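Local coordinates for protein Two-component system sensor histidine kinase (PDB 3OTT) that probably senses saccharides through its extracellular beta-propeller region and relays the signal as a histidine kinase joined to a DNA-binding transcription regulator, at residues I424-D427 with Q431-I434; H377-E380 with L386-A389; T114-L117 with G122-T125; T134-R139 with C168-S173; R653-N658 with Y669-L674. All blocks are in the same frame, centred on the assembly; numbering follows the deposited sequence.

Interaction 1 of 5, residues I424-D427 with Q431-I434; sequences IFED and QLWI
Phe425 and Trp433 face each other in the antiparallel hairpin made by strands 421-426 and 431-436, the two first strands of a four-stranded beta-propeller blade. Backbone bonds set the register: Trp433 N gives a nearly straight bond to Phe425 O (2.8 Å), Phe425 N returns one to Trp433 O, and Asp427 N closes the turn end on Gln431 O. Among the aromatic contacts, the Phe425 ring and the five-membered ring of Trp433 are almost parallel, 5° apart, but slid so far that they barely overlap. Trp433 CB makes a CH-pi contact, 3.8 Å from the centroid of the Phe425 ring. Phe425 CG sits between backbone N and carbonyl carbon (chi1 71°), which sets the ring alongside the indole, with Trp433 CB over its face, and Ile477 of the next blade packs on both rings. On the other sheet face, Ile424 CD1 touches Leu432 CG at 3.7 Å, while Glu426 OE1 makes a salt bridge with Lys446. The polar group of the turn is the Asp427 carboxylate: OD1 accepts from Gln431 N and Ala429 N. Its other oxygen, OD2, accepts a hydrogen bond from Trp433 NE1 at 3.0 Å, lying in the plane of the indole while the donor stands 50° out of the carboxylate plane.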
# COMPACT_ATOMS: atom_id res chain seq x y z
N ILE B 424 -1.44 28.54 -17.76
CA ILE B 424 -2.71 29.16 -18.07
C ILE B 424 -3.02 30.22 -17.06
O ILE B 424 -2.68 30.07 -15.89
CB ILE B 424 -3.82 28.13 -18.03
CG1 ILE B 424 -5.19 28.78 -18.17
CG2 ILE B 424 -3.83 27.44 -16.73
CD1 ILE B 424 -6.21 27.76 -18.71
N PHE B 425 -3.64 31.31 -17.53
CA PHE B 425 -4.29 32.28 -16.63
C PHE B 425 -5.45 32.94 -17.34
O PHE B 425 -5.53 32.87 -18.56
CB PHE B 425 -3.30 33.34 -16.04
CG PHE B 425 -2.79 34.38 -17.07
CD1 PHE B 425 -1.54 34.20 -17.71
CD2 PHE B 425 -3.53 35.50 -17.38
CE1 PHE B 425 -1.05 35.14 -18.64
CE2 PHE B 425 -3.06 36.47 -18.35
CZ PHE B 425 -1.81 36.28 -18.97
N GLU B 426 -6.31 33.65 -16.59
CA GLU B 426 -7.41 34.40 -17.18
C GLU B 426 -7.13 35.90 -17.03
O GLU B 426 -6.74 36.33 -15.96
CB GLU B 426 -8.79 34.02 -16.58
CG GLU B 426 -9.98 34.82 -17.28
CD GLU B 426 -11.40 34.75 -16.59
OE1 GLU B 426 -11.65 33.91 -15.71
OE2 GLU B 426 -12.30 35.56 -16.94
N ASP B 427 -7.30 36.69 -18.11
CA ASP B 427 -7.09 38.11 -17.99
C ASP B 427 -8.32 38.79 -17.43
O ASP B 427 -9.24 38.12 -16.99
CB ASP B 427 -6.60 38.76 -19.30
CG ASP B 427 -7.63 38.71 -20.44
OD1 ASP B 427 -8.83 38.43 -20.22
OD2 ASP B 427 -7.21 38.98 -21.60
N GLN B 431 -10.76 36.43 -21.13
CA GLN B 431 -9.96 35.60 -22.01
C GLN B 431 -8.98 34.66 -21.27
O GLN B 431 -8.34 35.06 -20.33
CB GLN B 431 -9.23 36.48 -23.05
CG GLN B 431 -10.14 37.29 -24.01
CD GLN B 431 -9.31 38.21 -24.87
OE1 GLN B 431 -8.40 38.90 -24.36
NE2 GLN B 431 -9.56 38.21 -26.18
N LEU B 432 -8.83 33.43 -21.73
CA LEU B 432 -7.84 32.51 -21.18
C LEU B 432 -6.58 32.58 -21.99
O LEU B 432 -6.65 32.54 -23.19
CB LEU B 432 -8.39 31.11 -21.28
CG LEU B 432 -8.64 30.18 -20.11
CD1 LEU B 432 -9.06 30.97 -18.88
CD2 LEU B 432 -9.68 29.15 -20.62
N TRP B 433 -5.43 32.73 -21.33
CA TRP B 433 -4.11 32.82 -22.01
C TRP B 433 -3.44 31.47 -21.73
O TRP B 433 -3.36 31.05 -20.56
CB TRP B 433 -3.29 33.98 -21.41
CG TRP B 433 -3.73 35.34 -21.93
CD1 TRP B 433 -4.92 36.00 -21.68
CD2 TRP B 433 -2.98 36.19 -22.81
NE1 TRP B 433 -4.94 37.21 -22.33
CE2 TRP B 433 -3.77 37.34 -23.04
CE3 TRP B 433 -1.71 36.10 -23.39
CZ2 TRP B 433 -3.34 38.39 -23.88
CZ3 TRP B 433 -1.26 37.16 -24.22
CH2 TRP B 433 -2.08 38.28 -24.46
N ILE B 434 -3.03 30.77 -22.79
CA ILE B 434 -2.55 29.39 -22.67
C ILE B 434 -1.17 29.27 -23.31
O ILE B 434 -1.01 29.57 -24.48
CB ILE B 434 -3.52 28.41 -23.35
CG1 ILE B 434 -4.90 28.53 -22.70
CG2 ILE B 434 -3.01 26.96 -23.29
CD1 ILE B 434 -6.03 28.14 -23.66

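Interaction 2 of 5, residues H377-E380 with L386-A389; sequences HIYE and LWIA
Leu386 opens its side of the contact by pushing CD2 against Ile378 CG2 (4.0 Å), the two side chains crossing at a slant. Leu386 CD2 also lies 3.6 Å from Tyr379 O; the leucine has CG anti to its backbone N (chi1 -162°), an arrangement that brings this branch across to the partner strand. Phe330 of the preceding blade packs against Leu386, Ile378 and Glu380. Trp387 comes next, on the opposite face of the sheet. Its N donates to Tyr379 O at 2.7 Å and its O accepts from Tyr379 N, but the side chains barely meet, Tyr379 CD2 staying 4.4 Å from Trp387 CD1. The indole NE1 bonds instead to Asp381, and Tyr379 OH to the backbone N of Glu426. This is the antiparallel hairpin of strands 375-380 and 386-390 in a beta-propeller blade, within a two-component regulator propeller repeat. Ile388 returns to the Leu386 face and runs alongside Ile378, pointing the same way, with the two CG2 methyls 4.0 Å apart. Ala389 N then donates to His377 O at 2.8 Å, whereas the return bond from His377 N to Ala389 O is weak. The Ala389 methyl meets His377 CB, at 4.1 Å, and the imidazole beyond stacks on Tyr423.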
# COMPACT_ATOMS: atom_id res chain seq x y z
N HIS B 377 0.38 22.62 -14.50
CA HIS B 377 -0.09 23.83 -13.85
C HIS B 377 -1.53 23.69 -13.41
O HIS B 377 -2.33 23.05 -14.10
CB HIS B 377 0.10 25.09 -14.70
CG HIS B 377 0.07 26.35 -13.90
ND1 HIS B 377 -0.73 27.44 -14.23
CD2 HIS B 377 0.69 26.69 -12.74
CE1 HIS B 377 -0.55 28.40 -13.34
NE2 HIS B 377 0.31 27.97 -12.43
N ILE B 378 -1.80 24.22 -12.22
CA ILE B 378 -3.13 24.28 -11.66
C ILE B 378 -3.50 25.76 -11.39
O ILE B 378 -2.71 26.51 -10.79
CB ILE B 378 -3.22 23.44 -10.35
CG1 ILE B 378 -2.60 22.07 -10.57
CG2 ILE B 378 -4.70 23.33 -9.87
CD1 ILE B 378 -2.32 21.26 -9.22
N TYR B 379 -4.70 26.18 -11.81
CA TYR B 379 -5.12 27.54 -11.76
C TYR B 379 -6.61 27.68 -11.47
O TYR B 379 -7.47 26.97 -12.01
CB TYR B 379 -4.80 28.17 -13.10
CG TYR B 379 -5.29 29.59 -13.28
CD1 TYR B 379 -4.68 30.66 -12.59
CD2 TYR B 379 -6.33 29.86 -14.14
CE1 TYR B 379 -5.12 31.96 -12.74
CE2 TYR B 379 -6.79 31.17 -14.30
CZ TYR B 379 -6.17 32.21 -13.61
OH TYR B 379 -6.58 33.48 -13.78
N GLU B 380 -6.95 28.63 -10.62
CA GLU B 380 -8.36 28.95 -10.41
C GLU B 380 -8.67 30.30 -11.05
O GLU B 380 -7.97 31.28 -10.76
CB GLU B 380 -8.67 28.99 -8.89
CG GLU B 380 -10.14 29.07 -8.64
CD GLU B 380 -10.55 29.08 -7.18
OE1 GLU B 380 -9.84 28.61 -6.25
OE2 GLU B 380 -11.66 29.55 -6.95
N LEU B 386 -11.84 25.83 -11.79
CA LEU B 386 -10.55 25.23 -11.62
C LEU B 386 -10.03 24.73 -13.01
O LEU B 386 -10.69 23.90 -13.63
CB LEU B 386 -10.70 24.05 -10.66
CG LEU B 386 -9.43 23.51 -9.97
CD1 LEU B 386 -8.67 22.64 -10.85
CD2 LEU B 386 -8.51 24.61 -9.46
N TRP B 387 -8.89 25.24 -13.46
CA TRP B 387 -8.28 24.77 -14.69
C TRP B 387 -6.92 24.03 -14.48
O TRP B 387 -6.16 24.38 -13.58
CB TRP B 387 -8.03 25.90 -15.63
CG TRP B 387 -9.32 26.65 -16.06
CD1 TRP B 387 -9.88 27.69 -15.41
CD2 TRP B 387 -10.09 26.45 -17.25
NE1 TRP B 387 -10.96 28.14 -16.08
CE2 TRP B 387 -11.12 27.40 -17.22
CE3 TRP B 387 -10.00 25.58 -18.33
CZ2 TRP B 387 -12.06 27.50 -18.22
CZ3 TRP B 387 -10.92 25.66 -19.33
CH2 TRP B 387 -11.96 26.62 -19.27
N ILE B 388 -6.61 23.03 -15.31
CA ILE B 388 -5.30 22.39 -15.20
C ILE B 388 -4.65 22.36 -16.59
O ILE B 388 -5.37 22.21 -17.62
CB ILE B 388 -5.34 20.99 -14.51
CG1 ILE B 388 -6.30 20.09 -15.26
CG2 ILE B 388 -5.82 21.07 -12.97
CD1 ILE B 388 -6.01 18.59 -15.00
N ALA B 389 -3.33 22.54 -16.63
CA ALA B 389 -2.63 22.39 -17.87
C ALA B 389 -1.87 21.08 -17.77
O ALA B 389 -1.24 20.78 -16.71
CB ALA B 389 -1.65 23.59 -18.12

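Interaction 3 of 5, residues T114-L117 with G122-T125; sequences TLWL and GLYT
Trp116 and Thr125 form a non-hydrogen-bonded pair in the antiparallel hairpin of strands 114-119 and 122-127, the second and third strands of a four-stranded beta-propeller blade. The bonding between the segments rests on the next pair: Leu117 N donates to Tyr124 O at 2.9 Å, and Tyr124 N to Leu117 O at 2.8 Å. Other backbone groups bond to flanking strands or farther along the hairpin. Trp116 bonds to Ala109 on one side of the hairpin, while Leu123 and Thr125 pair with Phe136 and Thr134 on the other; Leu115 bonds to Tyr126 farther along. The indole proton of Trp116 is also satisfied, NE1 donating to Gln111 OE1. With CG anti to its carbonyl carbon (chi1 -74°), the indole lies beneath Thr125, whose OG1 stands 3.6 Å above the ring plane, over its centre. Leu123 CD2 meets the same indole at its edge, 3.8 Å from Trp116 CZ3. Replacing Trp116 by alanine is likely to open a gap under Thr125 OG1 and beside Leu123 CD2, and to leave Gln111 OE1 without its indole donor. Gly122 has a backbone shape that would jam a beta carbon against the preceding carbonyl. Beyond the indole, Thr125 CG2 touches Thr114 CG2 at 3.8 Å.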
# COMPACT_ATOMS: atom_id res chain seq x y z
N THR B 114 -1.28 -15.74 15.24
CA THR B 114 -0.68 -16.56 16.24
C THR B 114 0.26 -15.71 17.10
O THR B 114 1.13 -15.02 16.56
CB THR B 114 0.13 -17.67 15.57
OG1 THR B 114 -0.77 -18.52 14.86
CG2 THR B 114 0.76 -18.50 16.61
N LEU B 115 0.12 -15.81 18.43
CA LEU B 115 1.01 -15.12 19.37
C LEU B 115 2.03 -16.11 19.97
O LEU B 115 1.64 -17.10 20.60
CB LEU B 115 0.18 -14.51 20.50
CG LEU B 115 0.88 -13.64 21.57
CD1 LEU B 115 1.52 -12.37 20.97
CD2 LEU B 115 0.00 -13.27 22.71
N TRP B 116 3.32 -15.82 19.75
CA TRP B 116 4.43 -16.54 20.31
C TRP B 116 4.72 -15.99 21.73
O TRP B 116 4.79 -14.78 21.93
CB TRP B 116 5.69 -16.35 19.43
CG TRP B 116 5.69 -17.13 18.12
CD1 TRP B 116 5.07 -16.77 16.94
CD2 TRP B 116 6.29 -18.42 17.87
NE1 TRP B 116 5.27 -17.73 15.99
CE2 TRP B 116 6.03 -18.75 16.51
CE3 TRP B 116 7.06 -19.30 18.64
CZ2 TRP B 116 6.49 -19.94 15.91
CZ3 TRP B 116 7.52 -20.52 18.04
CH2 TRP B 116 7.23 -20.81 16.68
N LEU B 117 4.94 -16.90 22.68
CA LEU B 117 5.17 -16.58 24.09
C LEU B 117 6.46 -17.25 24.46
O LEU B 117 6.62 -18.47 24.29
CB LEU B 117 4.05 -17.19 25.00
CG LEU B 117 2.59 -16.89 24.62
CD1 LEU B 117 1.52 -17.63 25.48
CD2 LEU B 117 2.38 -15.32 24.66
N GLY B 122 9.71 -22.33 29.06
CA GLY B 122 9.22 -22.89 27.80
C GLY B 122 8.85 -21.82 26.77
O GLY B 122 8.75 -20.61 27.08
N LEU B 123 8.66 -22.28 25.54
CA LEU B 123 8.28 -21.49 24.42
C LEU B 123 6.96 -22.01 23.93
O LEU B 123 6.76 -23.25 23.87
CB LEU B 123 9.33 -21.60 23.28
CG LEU B 123 9.05 -20.88 21.95
CD1 LEU B 123 9.10 -19.33 22.12
CD2 LEU B 123 10.03 -21.35 20.82
N TYR B 124 6.05 -21.08 23.57
CA TYR B 124 4.69 -21.48 23.27
C TYR B 124 4.14 -20.71 22.09
O TYR B 124 4.61 -19.62 21.75
CB TYR B 124 3.74 -21.27 24.50
CG TYR B 124 4.27 -21.92 25.76
CD1 TYR B 124 5.25 -21.30 26.54
CD2 TYR B 124 3.82 -23.20 26.14
CE1 TYR B 124 5.74 -21.92 27.69
CE2 TYR B 124 4.28 -23.80 27.28
CZ TYR B 124 5.26 -23.16 28.04
OH TYR B 124 5.72 -23.76 29.16
N THR B 125 3.13 -21.29 21.51
CA THR B 125 2.33 -20.61 20.54
C THR B 125 0.90 -20.51 21.06
O THR B 125 0.40 -21.39 21.80
CB THR B 125 2.52 -21.37 19.22
OG1 THR B 125 3.38 -20.60 18.35
CG2 THR B 125 1.34 -21.73 18.56

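Interaction 4 of 5, residues T134-R139 with C168-S173; sequences TSFDTR and CRYIPS
Phe136 and Tyr170 make the whole contact, Phe136 CE2 meeting Tyr170 CE1 and OH, each at 4.0 Å; no hydrogen bond crosses between the segments. The side chains run at about a right angle to each other, and the ring planes are 79° apart with centroids 5.8 Å from one another, an oblique meeting. Tyr170 has CG anti to its backbone N (chi1 -171°), a setting that carries its ring across toward Phe136. The two belong to successive beta-propeller blades, Phe136 on the outermost strand 133-136 of one and Tyr170 on strand 166-171 of the next. Trp116 joins them on the packed side: its indole meets the Phe136 ring with the planes at about 25° and the Tyr170 ring edge-to-face, so an aromatic cluster bridges the blades. Away from this cluster the segments separate. Tyr170 itself is partly exposed, Pro172 and Ser173 lie at the surface, and the Pro172 N is 4.0 Å above one face of the tyrosine ring, toward its rim. On the other segment Asp137 caps the short helix 138-141, OD1 accepting from Arg140 N and OD2 only weakly from Arg139 N, while the Arg139 side chain is exposed.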
# COMPACT_ATOMS: atom_id res chain seq x y z
N THR B 134 0.25 -24.33 22.27
CA THR B 134 1.11 -25.37 21.76
C THR B 134 2.46 -25.08 22.34
O THR B 134 2.88 -23.94 22.35
CB THR B 134 1.29 -25.29 20.22
OG1 THR B 134 0.06 -25.61 19.56
CG2 THR B 134 2.37 -26.25 19.77
N SER B 135 3.15 -26.13 22.76
CA SER B 135 4.38 -26.02 23.47
C SER B 135 5.52 -26.45 22.58
O SER B 135 5.35 -27.33 21.77
CB SER B 135 4.31 -26.96 24.67
OG SER B 135 5.56 -27.04 25.32
N PHE B 136 6.67 -25.81 22.76
CA PHE B 136 7.88 -26.15 22.04
C PHE B 136 8.97 -26.38 23.01
O PHE B 136 9.17 -25.59 23.94
CB PHE B 136 8.29 -25.02 21.10
CG PHE B 136 7.33 -24.81 19.99
CD1 PHE B 136 6.25 -23.94 20.15
CD2 PHE B 136 7.45 -25.54 18.82
CE1 PHE B 136 5.32 -23.79 19.16
CE2 PHE B 136 6.53 -25.37 17.81
CZ PHE B 136 5.48 -24.50 17.98
N ASP B 137 9.73 -27.45 22.81
CA ASP B 137 10.80 -27.65 23.77
C ASP B 137 12.16 -28.13 23.24
O ASP B 137 12.41 -28.25 22.03
CB ASP B 137 10.30 -28.48 24.97
CG ASP B 137 10.34 -29.98 24.73
OD1 ASP B 137 9.94 -30.47 23.64
OD2 ASP B 137 10.80 -30.68 25.66
N THR B 138 13.02 -28.41 24.21
CA THR B 138 14.38 -28.90 24.01
C THR B 138 14.45 -30.28 23.31
O THR B 138 15.10 -30.44 22.29
CB THR B 138 15.09 -28.82 25.40
OG1 THR B 138 16.37 -28.22 25.25
CG2 THR B 138 15.18 -30.13 26.11
N ARG B 139 13.73 -31.25 23.84
CA ARG B 139 13.69 -32.62 23.34
C ARG B 139 12.89 -32.81 22.05
O ARG B 139 13.43 -33.37 21.08
CB ARG B 139 13.13 -33.51 24.44
CG ARG B 139 14.21 -33.81 25.45
CD ARG B 139 13.73 -34.15 26.87
NE ARG B 139 14.81 -33.88 27.83
CZ ARG B 139 15.88 -34.66 28.02
NH1 ARG B 139 16.03 -35.79 27.33
NH2 ARG B 139 16.81 -34.30 28.91
N CYS B 168 18.45 -19.39 17.94
CA CYS B 168 18.01 -20.33 17.00
C CYS B 168 16.87 -19.73 16.20
O CYS B 168 16.38 -18.64 16.49
CB CYS B 168 17.60 -21.58 17.72
SG CYS B 168 16.13 -21.45 18.68
N ARG B 169 16.45 -20.47 15.18
CA ARG B 169 15.49 -20.01 14.23
C ARG B 169 14.47 -21.09 13.92
O ARG B 169 14.84 -22.21 13.57
CB ARG B 169 16.19 -19.60 12.93
CG ARG B 169 15.20 -19.20 11.87
CD ARG B 169 15.85 -18.63 10.63
NE ARG B 169 16.87 -19.50 10.04
CZ ARG B 169 17.84 -19.07 9.25
NH1 ARG B 169 17.94 -17.77 8.94
NH2 ARG B 169 18.73 -19.92 8.78
N TYR B 170 13.19 -20.76 13.97
CA TYR B 170 12.18 -21.79 13.70
C TYR B 170 12.17 -22.33 12.26
O TYR B 170 12.29 -21.57 11.29
CB TYR B 170 10.82 -21.21 13.97
CG TYR B 170 9.69 -22.18 13.93
CD1 TYR B 170 9.76 -23.40 14.59
CD2 TYR B 170 8.53 -21.84 13.27
CE1 TYR B 170 8.65 -24.27 14.57
CE2 TYR B 170 7.43 -22.67 13.27
CZ TYR B 170 7.48 -23.88 13.90
OH TYR B 170 6.36 -24.69 13.86
N ILE B 171 11.98 -23.64 12.16
CA ILE B 171 11.84 -24.32 10.87
C ILE B 171 10.39 -24.82 10.71
O ILE B 171 10.05 -25.88 11.22
CB ILE B 171 12.84 -25.50 10.74
CG1 ILE B 171 14.24 -25.08 11.24
CG2 ILE B 171 12.83 -26.04 9.29
CD1 ILE B 171 15.32 -26.29 11.44
N PRO B 172 9.53 -24.06 10.04
CA PRO B 172 8.16 -24.57 10.00
C PRO B 172 7.97 -25.81 9.11
O PRO B 172 6.91 -26.39 9.15
CB PRO B 172 7.32 -23.38 9.53
CG PRO B 172 8.29 -22.53 8.69
CD PRO B 172 9.69 -22.79 9.31
N SER B 173 8.98 -26.23 8.36
CA SER B 173 8.93 -27.52 7.60
C SER B 173 8.60 -28.68 8.50
O SER B 173 7.67 -29.45 8.25
CB SER B 173 10.29 -27.87 7.01
OG SER B 173 10.52 -27.10 5.88

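Interaction 5 of 5, residues R653-N658 with Y669-L674; sequences RDDVPN and YDQNNL
Gln671 reaches with an extended side chain to Asp655, and NE2 donates to Asp655 OD2 at 2.8 Å. The two side chains come from opposite directions, with the amide and carboxylate planes 22° apart. Gln671 is the buried member of the contact; its OE1 accepts from Lys668 N, and a water 2.8 Å from Gln671 OE1 and 3.1 Å from Asp655 O can bridge the loops. These loops belong to the C-terminal beta-sandwich, the part carrying the Y_Y_Y domain, and flank strand 664-667; Ile643 of strand 637-643 packs on both Gln671 and Val656. Asp655 holds its carboxylate between backbone N and carbonyl carbon (chi1 55°), where Arg653 grips it side-on. NE of the arginine donates to Asp655 OD1 at 3.1 Å on the syn lone pair, and NH2 is shared between Asp655 OD1 and OD2. At OD2, Arg653 NH2 and Gln671 NE2 arrive from opposite faces of the carboxylate plane, and Lys668 adds a salt bridge. An asparagine at Asp655 would probably leave the Arg653 and Lys668 charges without this carboxylate as a mate and weaken the hold on Gln671. The exposed Arg653 bends at chi2 and chi3 to reach back to Asp655, and its NH2 stays 3.5 Å from Gln671 NE2.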
# COMPACT_ATOMS: atom_id res chain seq x y z
N ARG B 653 -15.60 1.64 39.31
CA ARG B 653 -17.07 1.89 39.54
C ARG B 653 -18.00 1.23 38.50
O ARG B 653 -17.69 1.17 37.30
CB ARG B 653 -17.42 3.39 39.58
CG ARG B 653 -16.46 4.32 40.32
CD ARG B 653 -17.01 4.89 41.64
NE ARG B 653 -18.46 5.01 41.67
CZ ARG B 653 -19.15 5.65 42.62
NH1 ARG B 653 -18.50 6.28 43.60
NH2 ARG B 653 -20.49 5.66 42.59
N ASP B 654 -19.14 0.75 38.98
CA ASP B 654 -20.28 0.29 38.16
C ASP B 654 -20.89 1.33 37.23
O ASP B 654 -21.39 1.00 36.15
CB ASP B 654 -21.43 -0.14 39.11
CG ASP B 654 -21.14 -1.42 39.81
OD1 ASP B 654 -19.95 -1.86 39.74
OD2 ASP B 654 -22.07 -2.01 40.42
N ASP B 655 -20.88 2.58 37.65
CA ASP B 655 -21.81 3.54 37.09
C ASP B 655 -21.13 4.59 36.22
O ASP B 655 -21.68 5.67 35.96
CB ASP B 655 -22.65 4.18 38.21
CG ASP B 655 -21.80 4.83 39.32
OD1 ASP B 655 -20.66 4.35 39.60
OD2 ASP B 655 -22.27 5.81 39.95
N VAL B 656 -19.93 4.28 35.76
CA VAL B 656 -19.18 5.28 35.06
C VAL B 656 -18.56 4.66 33.81
O VAL B 656 -18.08 3.56 33.88
CB VAL B 656 -18.13 5.94 36.01
CG1 VAL B 656 -16.98 6.42 35.28
CG2 VAL B 656 -18.76 7.10 36.70
N PRO B 657 -18.59 5.36 32.67
CA PRO B 657 -18.00 4.71 31.47
C PRO B 657 -16.53 5.15 31.28
O PRO B 657 -16.00 5.88 32.13
CB PRO B 657 -18.91 5.21 30.32
CG PRO B 657 -19.25 6.65 30.78
CD PRO B 657 -19.28 6.62 32.34
N ASN B 658 -15.87 4.61 30.25
CA ASN B 658 -14.53 5.07 29.86
C ASN B 658 -14.67 6.38 29.16
O ASN B 658 -15.14 6.45 28.00
CB ASN B 658 -13.77 4.08 28.98
CG ASN B 658 -12.23 4.41 28.95
OD1 ASN B 658 -11.82 5.53 29.24
ND2 ASN B 658 -11.41 3.44 28.63
N TYR B 669 -27.55 12.88 40.75
CA TYR B 669 -27.68 14.21 41.32
C TYR B 669 -26.48 14.57 42.20
O TYR B 669 -26.02 15.69 42.18
CB TYR B 669 -29.03 14.35 42.08
CG TYR B 669 -29.00 13.84 43.52
CD1 TYR B 669 -28.97 12.47 43.78
CD2 TYR B 669 -28.94 14.72 44.60
CE1 TYR B 669 -28.89 11.98 45.06
CE2 TYR B 669 -28.87 14.25 45.91
CZ TYR B 669 -28.86 12.87 46.12
OH TYR B 669 -28.81 12.33 47.39
N ASP B 670 -25.97 13.62 42.97
CA ASP B 670 -24.82 13.87 43.86
C ASP B 670 -23.43 13.59 43.26
O ASP B 670 -22.41 13.64 43.95
CB ASP B 670 -24.97 13.13 45.19
CG ASP B 670 -25.13 11.62 45.00
OD1 ASP B 670 -25.51 11.17 43.89
OD2 ASP B 670 -24.92 10.88 45.98
N GLN B 671 -23.41 13.31 41.96
CA GLN B 671 -22.17 13.21 41.22
C GLN B 671 -22.08 14.49 40.41
O GLN B 671 -22.01 14.47 39.17
CB GLN B 671 -22.20 11.95 40.33
CG GLN B 671 -22.27 10.66 41.14
CD GLN B 671 -22.28 9.38 40.30
OE1 GLN B 671 -23.05 9.24 39.36
NE2 GLN B 671 -21.47 8.43 40.69
N ASN B 672 -22.08 15.62 41.10
CA ASN B 672 -22.20 16.89 40.39
C ASN B 672 -21.00 17.83 40.60
O ASN B 672 -21.08 19.03 40.26
CB ASN B 672 -23.53 17.60 40.80
CG ASN B 672 -23.59 17.89 42.28
OD1 ASN B 672 -23.01 17.16 43.07
ND2 ASN B 672 -24.25 18.94 42.66
N ASN B 673 -19.94 17.30 41.18
CA ASN B 673 -18.69 18.04 41.32
C ASN B 673 -17.64 17.30 40.51
O ASN B 673 -17.13 16.28 40.92
CB ASN B 673 -18.34 18.22 42.81
CG ASN B 673 -19.38 19.12 43.56
OD1 ASN B 673 -19.31 20.34 43.50
ND2 ASN B 673 -20.35 18.49 44.25
N LEU B 674 -17.39 17.82 39.31
CA LEU B 674 -16.74 17.11 38.21
C LEU B 674 -15.42 17.74 37.75
O LEU B 674 -15.29 18.98 37.70
CB LEU B 674 -17.67 17.06 37.01
CG LEU B 674 -19.09 16.57 37.23
CD1 LEU B 674 -19.74 16.52 35.91
CD2 LEU B 674 -19.11 15.16 37.91
O HOH W 1 -23.81 7.33 37.53

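From the N terminus, interaction 3 comes first and closes a tight hairpin; interaction 4 follows, spanning 28 residues to tie that blade to the next. Their centres lie 10 Å apart, and backbone bonds between strands 122-127 and 133-136 join them. Interaction 2 and then interaction 1 close the hairpins of two later blades on the far side of the chain's centre, with centres about 57 and 67 Å from that of interaction 3. These two touch where their blades meet. Interaction 5 comes last and holds two loops of the C-terminal beta-sandwich together around strand 664-667. All five run in series; none nests in or crosses another.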